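PDB 6R7V: mirolysin from Tannerella forsythia, which cleaves peptide bonds as a zinc-dependent metallopeptidase of the pappalysin family, and is seen here as its latent zymogen. Local coordinates for residues Thr235-Pro246 with Gly260-Tyr271. The protein carries 1 engineered substitution. Sequence-based numbering, arbitrary orientation.
With CA (calcium ion), chain C; CA (calcium ion), chain B.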
loop_
_atom_site.group_PDB
_atom_site.type_symbol
_atom_site.label_atom_id
_atom_site.label_comp_id
_atom_site.label_asym_id
_atom_site.label_seq_id
_atom_site.Cartn_x
_atom_site.Cartn_y
_atom_site.Cartn_z
ATOM N N THR A 235 -17.221 -2.817 2.095
ATOM C CA THR A 235 -16.586 -2.619 3.387
ATOM C C THR A 235 -17.644 -1.886 4.243
ATOM O O THR A 235 -18.090 -0.780 3.865
ATOM C CB THR A 235 -15.254 -1.865 3.298
ATOM O OG1 THR A 235 -15.489 -0.674 2.543
ATOM C CG2 THR A 235 -14.165 -2.704 2.677
ATOM N N PRO A 236 -18.082 -2.500 5.367
ATOM C CA PRO A 236 -19.102 -1.837 6.214
ATOM C C PRO A 236 -18.696 -0.429 6.625
ATOM O O PRO A 236 -17.527 -0.206 6.940
ATOM C CB PRO A 236 -19.168 -2.733 7.448
ATOM C CG PRO A 236 -18.711 -4.096 6.966
ATOM C CD PRO A 236 -17.649 -3.797 5.935
ATOM N N ASN A 237 -19.659 0.513 6.633
ATOM C CA ASN A 237 -19.431 1.874 7.110
ATOM C C ASN A 237 -18.890 1.783 8.517
ATOM O O ASN A 237 -19.394 1.020 9.347
ATOM C CB ASN A 237 -20.716 2.687 7.074
ATOM C CG ASN A 237 -20.542 4.169 7.250
ATOM O OD1 ASN A 237 -19.456 4.676 7.514
ATOM N ND2 ASN A 237 -21.627 4.905 7.108
ATOM N N GLN A 238 -17.834 2.508 8.789
ATOM C CA GLN A 238 -17.130 2.349 10.050
ATOM C C GLN A 238 -16.840 3.719 10.648
ATOM O O GLN A 238 -16.541 4.641 9.904
ATOM C CB GLN A 238 -15.827 1.558 9.750
ATOM C CG GLN A 238 -14.899 1.308 10.941
ATOM C CD GLN A 238 -13.744 0.393 10.605
ATOM O OE1 GLN A 238 -13.866 -0.567 9.848
ATOM N NE2 GLN A 238 -12.591 0.679 11.150
ATOM N N GLY A 239 -16.937 3.849 11.976
ATOM C CA GLY A 239 -16.687 5.128 12.661
ATOM C C GLY A 239 -15.233 5.550 12.557
ATOM O O GLY A 239 -14.852 6.282 11.642
ATOM N N GLY A 240 -14.438 5.080 13.506
ATOM C CA GLY A 240 -13.019 5.376 13.562
ATOM C C GLY A 240 -12.171 4.155 13.284
ATOM O O GLY A 240 -12.693 3.074 12.945
ATOM N N TYR A 241 -10.875 4.314 13.351
ATOM C CA TYR A 241 -9.984 3.199 13.128
ATOM C C TYR A 241 -10.026 2.244 14.293
ATOM O O TYR A 241 -10.419 2.603 15.411
ATOM C CB TYR A 241 -8.527 3.673 12.895
ATOM C CG TYR A 241 -7.922 4.483 14.036
ATOM C CD1 TYR A 241 -7.797 5.872 13.946
ATOM C CD2 TYR A 241 -7.459 3.862 15.194
ATOM C CE1 TYR A 241 -7.260 6.619 14.995
ATOM C CE2 TYR A 241 -6.936 4.602 16.253
ATOM C CZ TYR A 241 -6.858 5.984 16.157
ATOM O OH TYR A 241 -6.314 6.730 17.185
ATOM N N ASN A 242 -9.611 1.015 14.020
ATOM C CA ASN A 242 -9.410 0.043 15.079
ATOM C C ASN A 242 -7.926 -0.158 15.233
ATOM O O ASN A 242 -7.174 -0.005 14.276
ATOM C CB ASN A 242 -10.099 -1.270 14.761
ATOM C CG ASN A 242 -11.579 -1.123 14.777
ATOM O OD1 ASN A 242 -12.190 -0.961 15.837
ATOM N ND2 ASN A 242 -12.178 -1.108 13.610
ATOM N N GLU A 243 -7.509 -0.533 16.416
ATOM C CA GLU A 243 -6.113 -0.780 16.709
ATOM C C GLU A 243 -5.997 -2.085 17.467
ATOM O O GLU A 243 -7.004 -2.630 17.932
ATOM C CB GLU A 243 -5.497 0.388 17.502
ATOM C CG GLU A 243 -6.153 0.609 18.855
ATOM C CD GLU A 243 -5.645 1.768 19.690
ATOM O OE1 GLU A 243 -4.675 2.444 19.276
ATOM O OE2 GLU A 243 -6.239 2.007 20.767
ATOM N N GLY A 244 -4.788 -2.610 17.536
ATOM C CA GLY A 244 -4.587 -3.845 18.278
ATOM C C GLY A 244 -5.229 -5.042 17.625
ATOM O O GLY A 244 -5.179 -5.184 16.412
ATOM N N CYS A 245 -5.817 -5.911 18.456
ATOM C CA CYS A 245 -6.455 -7.139 18.002
ATOM C C CYS A 245 -7.895 -7.228 18.573
ATOM O O CYS A 245 -8.120 -7.889 19.604
ATOM C CB CYS A 245 -5.603 -8.334 18.430
ATOM S SG CYS A 245 -5.975 -9.868 17.546
ATOM N N PRO A 246 -8.876 -6.562 17.928
ATOM C CA PRO A 246 -10.261 -6.660 18.398
ATOM C C PRO A 246 -10.819 -8.076 18.321
ATOM O O PRO A 246 -10.234 -8.976 17.695
ATOM C CB PRO A 246 -11.035 -5.777 17.394
ATOM C CG PRO A 246 -10.015 -4.838 16.848
ATOM C CD PRO A 246 -8.800 -5.726 16.703
ATOM N N GLY A 260 -20.824 -6.519 12.098
ATOM C CA GLY A 260 -20.104 -5.317 12.512
ATOM C C GLY A 260 -19.089 -4.799 11.506
ATOM O O GLY A 260 -19.274 -4.906 10.292
ATOM N N VAL A 261 -18.005 -4.211 12.017
ATOM C CA VAL A 261 -16.993 -3.598 11.165
ATOM C C VAL A 261 -15.857 -4.561 10.849
ATOM O O VAL A 261 -15.518 -5.451 11.614
ATOM C CB VAL A 261 -16.500 -2.258 11.750
ATOM C CG1 VAL A 261 -17.670 -1.275 11.951
ATOM C CG2 VAL A 261 -15.708 -2.447 13.047
ATOM N N MET A 262 -15.282 -4.389 9.670
ATOM C CA MET A 262 -14.256 -5.300 9.162
ATOM C C MET A 262 -12.864 -4.873 9.643
ATOM O O MET A 262 -12.008 -4.402 8.868
ATOM C CB MET A 262 -14.343 -5.309 7.633
ATOM C CG MET A 262 -13.847 -6.544 7.033
ATOM S SD MET A 262 -14.015 -6.378 5.241
ATOM C CE MET A 262 -15.609 -7.090 4.939
ATOM N N PHE A 263 -12.630 -5.037 10.951
ATOM C CA PHE A 263 -11.375 -4.576 11.558
ATOM C C PHE A 263 -10.174 -5.395 11.114
ATOM O O PHE A 263 -9.046 -4.958 11.339
ATOM C CB PHE A 263 -11.478 -4.580 13.085
ATOM C CG PHE A 263 -11.754 -5.930 13.691
ATOM C CD1 PHE A 263 -10.725 -6.852 13.877
ATOM C CD2 PHE A 263 -13.045 -6.292 14.058
ATOM C CE1 PHE A 263 -10.981 -8.101 14.437
ATOM C CE2 PHE A 263 -13.297 -7.535 14.623
ATOM C CZ PHE A 263 -12.271 -8.438 14.796
ATOM N N MET A 264 -10.406 -6.555 10.477
ATOM C CA MET A 264 -9.338 -7.433 9.973
ATOM C C MET A 264 -9.000 -7.129 8.488
ATOM O O MET A 264 -8.222 -7.851 7.863
ATOM C CB MET A 264 -9.658 -8.922 10.209
ATOM C CG MET A 264 -10.804 -9.536 9.404
ATOM S SD MET A 264 -12.453 -8.807 9.581
ATOM C CE MET A 264 -12.747 -9.064 11.328
ATOM N N ASN A 265 -9.593 -6.075 7.953
ATOM C CA ASN A 265 -9.251 -5.581 6.612
ATOM C C ASN A 265 -7.868 -4.974 6.658
ATOM O O ASN A 265 -7.531 -4.275 7.621
ATOM C CB ASN A 265 -10.270 -4.542 6.178
ATOM C CG ASN A 265 -10.161 -4.234 4.698
ATOM O OD1 ASN A 265 -9.371 -3.389 4.289
ATOM N ND2 ASN A 265 -10.914 -4.962 3.873
ATOM N N TYR A 266 -7.059 -5.180 5.598
ATOM C CA TYR A 266 -5.718 -4.584 5.598
ATOM C C TYR A 266 -5.717 -3.067 5.657
ATOM O O TYR A 266 -4.684 -2.487 6.040
ATOM C CB TYR A 266 -4.953 -5.004 4.333
ATOM C CG TYR A 266 -4.774 -6.509 4.195
ATOM C CD1 TYR A 266 -4.155 -7.252 5.188
ATOM C CD2 TYR A 266 -5.257 -7.190 3.083
ATOM C CE1 TYR A 266 -4.049 -8.638 5.100
ATOM C CE2 TYR A 266 -5.115 -8.574 2.965
ATOM C CZ TYR A 266 -4.527 -9.289 3.981
ATOM O OH TYR A 266 -4.406 -10.649 3.878
ATOM N N MET A 267 -6.823 -2.410 5.290
ATOM C CA MET A 267 -6.878 -0.958 5.278
ATOM C C MET A 267 -7.372 -0.366 6.599
ATOM O O MET A 267 -7.684 0.820 6.652
ATOM C CB MET A 267 -7.741 -0.468 4.106
ATOM C CG MET A 267 -7.191 -0.934 2.735
ATOM S SD MET A 267 -5.381 -0.771 2.484
ATOM C CE MET A 267 -5.190 1.034 2.607
ATOM N N ASP A 268 -7.365 -1.171 7.671
ATOM C CA ASP A 268 -7.622 -0.644 9.011
ATOM C C ASP A 268 -6.242 -0.394 9.669
ATOM O O ASP A 268 -5.214 -0.425 8.980
ATOM C CB ASP A 268 -8.538 -1.596 9.841
ATOM C CG ASP A 268 -9.374 -0.870 10.902
ATOM O OD1 ASP A 268 -8.932 0.190 11.389
ATOM O OD2 ASP A 268 -10.465 -1.347 11.222
ATOM N N TYR A 269 -6.216 -0.107 10.991
ATOM C CA TYR A 269 -4.988 0.183 11.738
ATOM C C TYR A 269 -4.658 -0.905 12.745
ATOM O O TYR A 269 -3.874 -0.682 13.669
ATOM C CB TYR A 269 -5.079 1.535 12.469
ATOM C CG TYR A 269 -4.736 2.776 11.674
ATOM C CD1 TYR A 269 -4.258 2.686 10.364
ATOM C CD2 TYR A 269 -4.833 4.038 12.250
ATOM C CE1 TYR A 269 -3.867 3.826 9.662
ATOM C CE2 TYR A 269 -4.466 5.183 11.552
ATOM C CZ TYR A 269 -3.970 5.072 10.263
ATOM O OH TYR A 269 -3.647 6.209 9.564
ATOM N N THR A 270 -5.239 -2.090 12.569
ATOM C CA THR A 270 -5.028 -3.196 13.488
ATOM C C THR A 270 -3.630 -3.843 13.345
ATOM O O THR A 270 -2.916 -3.591 12.359
ATOM C CB THR A 270 -6.129 -4.227 13.285
ATOM O OG1 THR A 270 -6.293 -4.446 11.898
ATOM C CG2 THR A 270 -7.453 -3.763 13.885
ATOM N N TYR A 271 -3.251 -4.677 14.327
ATOM C CA TYR A 271 -1.984 -5.411 14.313
ATOM C C TYR A 271 -1.879 -6.306 13.104
ATOM O O TYR A 271 -2.883 -6.857 12.671
ATOM C CB TYR A 271 -1.856 -6.303 15.542
ATOM C CG TYR A 271 -1.628 -5.633 16.870
ATOM C CD1 TYR A 271 -1.217 -4.300 16.947
ATOM C CD2 TYR A 271 -1.748 -6.347 18.048
ATOM C CE1 TYR A 271 -0.959 -3.694 18.183
ATOM C CE2 TYR A 271 -1.474 -5.765 19.279
ATOM C CZ TYR A 271 -1.092 -4.435 19.344
ATOM O OH TYR A 271 -0.859 -3.885 20.590
HETATM CA CA CA C . -17.151 1.203 2.748
HETATM CA CA CA B . -15.941 6.937 9.632
HETATM O O HOH W 1 -15.668 -1.924 8.272
HETATM O O HOH W 2 -16.068 1.101 4.974
HETATM O O HOH W 3 -17.412 6.449 7.827
HETATM O O HOH W 4 -2.788 -1.321 16.026
HETATM O O HOH W 5 -17.202 3.518 3.840
HETATM O O HOH W 6 -19.455 1.587 3.124
HETATM O O HOH W 7 -17.934 3.028 1.146
#
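The carboxylate of D268 is held by Q238 and N242 through three hydrogen bonds. N242 grips both oxygens: N242 N donates almost straight to D268 OD1 (2.8 Å), and N242 ND2 meets D268 OD2 (2.9 Å), both on the syn side. Q238, extended with CG anti to its backbone N (chi1 178°), brings NE2 to the same D268 OD2 (2.9 Å) from above the carboxylate plane; the other N-H of that amide goes to G240 O. With Y269 N on the anti side of D268 OD1, each buried oxygen accepts two bonds, which should favour the ionised acid. N242 OD1 is hydrogen-bonded to K250 NZ. Further along, Y271 N donates to G244 O (2.9 Å), while water 4 links G244 N to Y269 O.

Two CH-pi contacts close this end: G244 CA sits 3.5 Å from the Y271 ring centroid and P246 CB 3.6 Å from that of F263, whose opposite face carries M264 CE.

T235 O and OG1 bind one calcium ion, Q238 O and G239 O the other. The arrangement thus joins the loop that supplies ligands to two calcium ions to the turn-rich segment beside the zinc site, where M267 packs on H207 and H211, consistent with the Met-turn of metzincins.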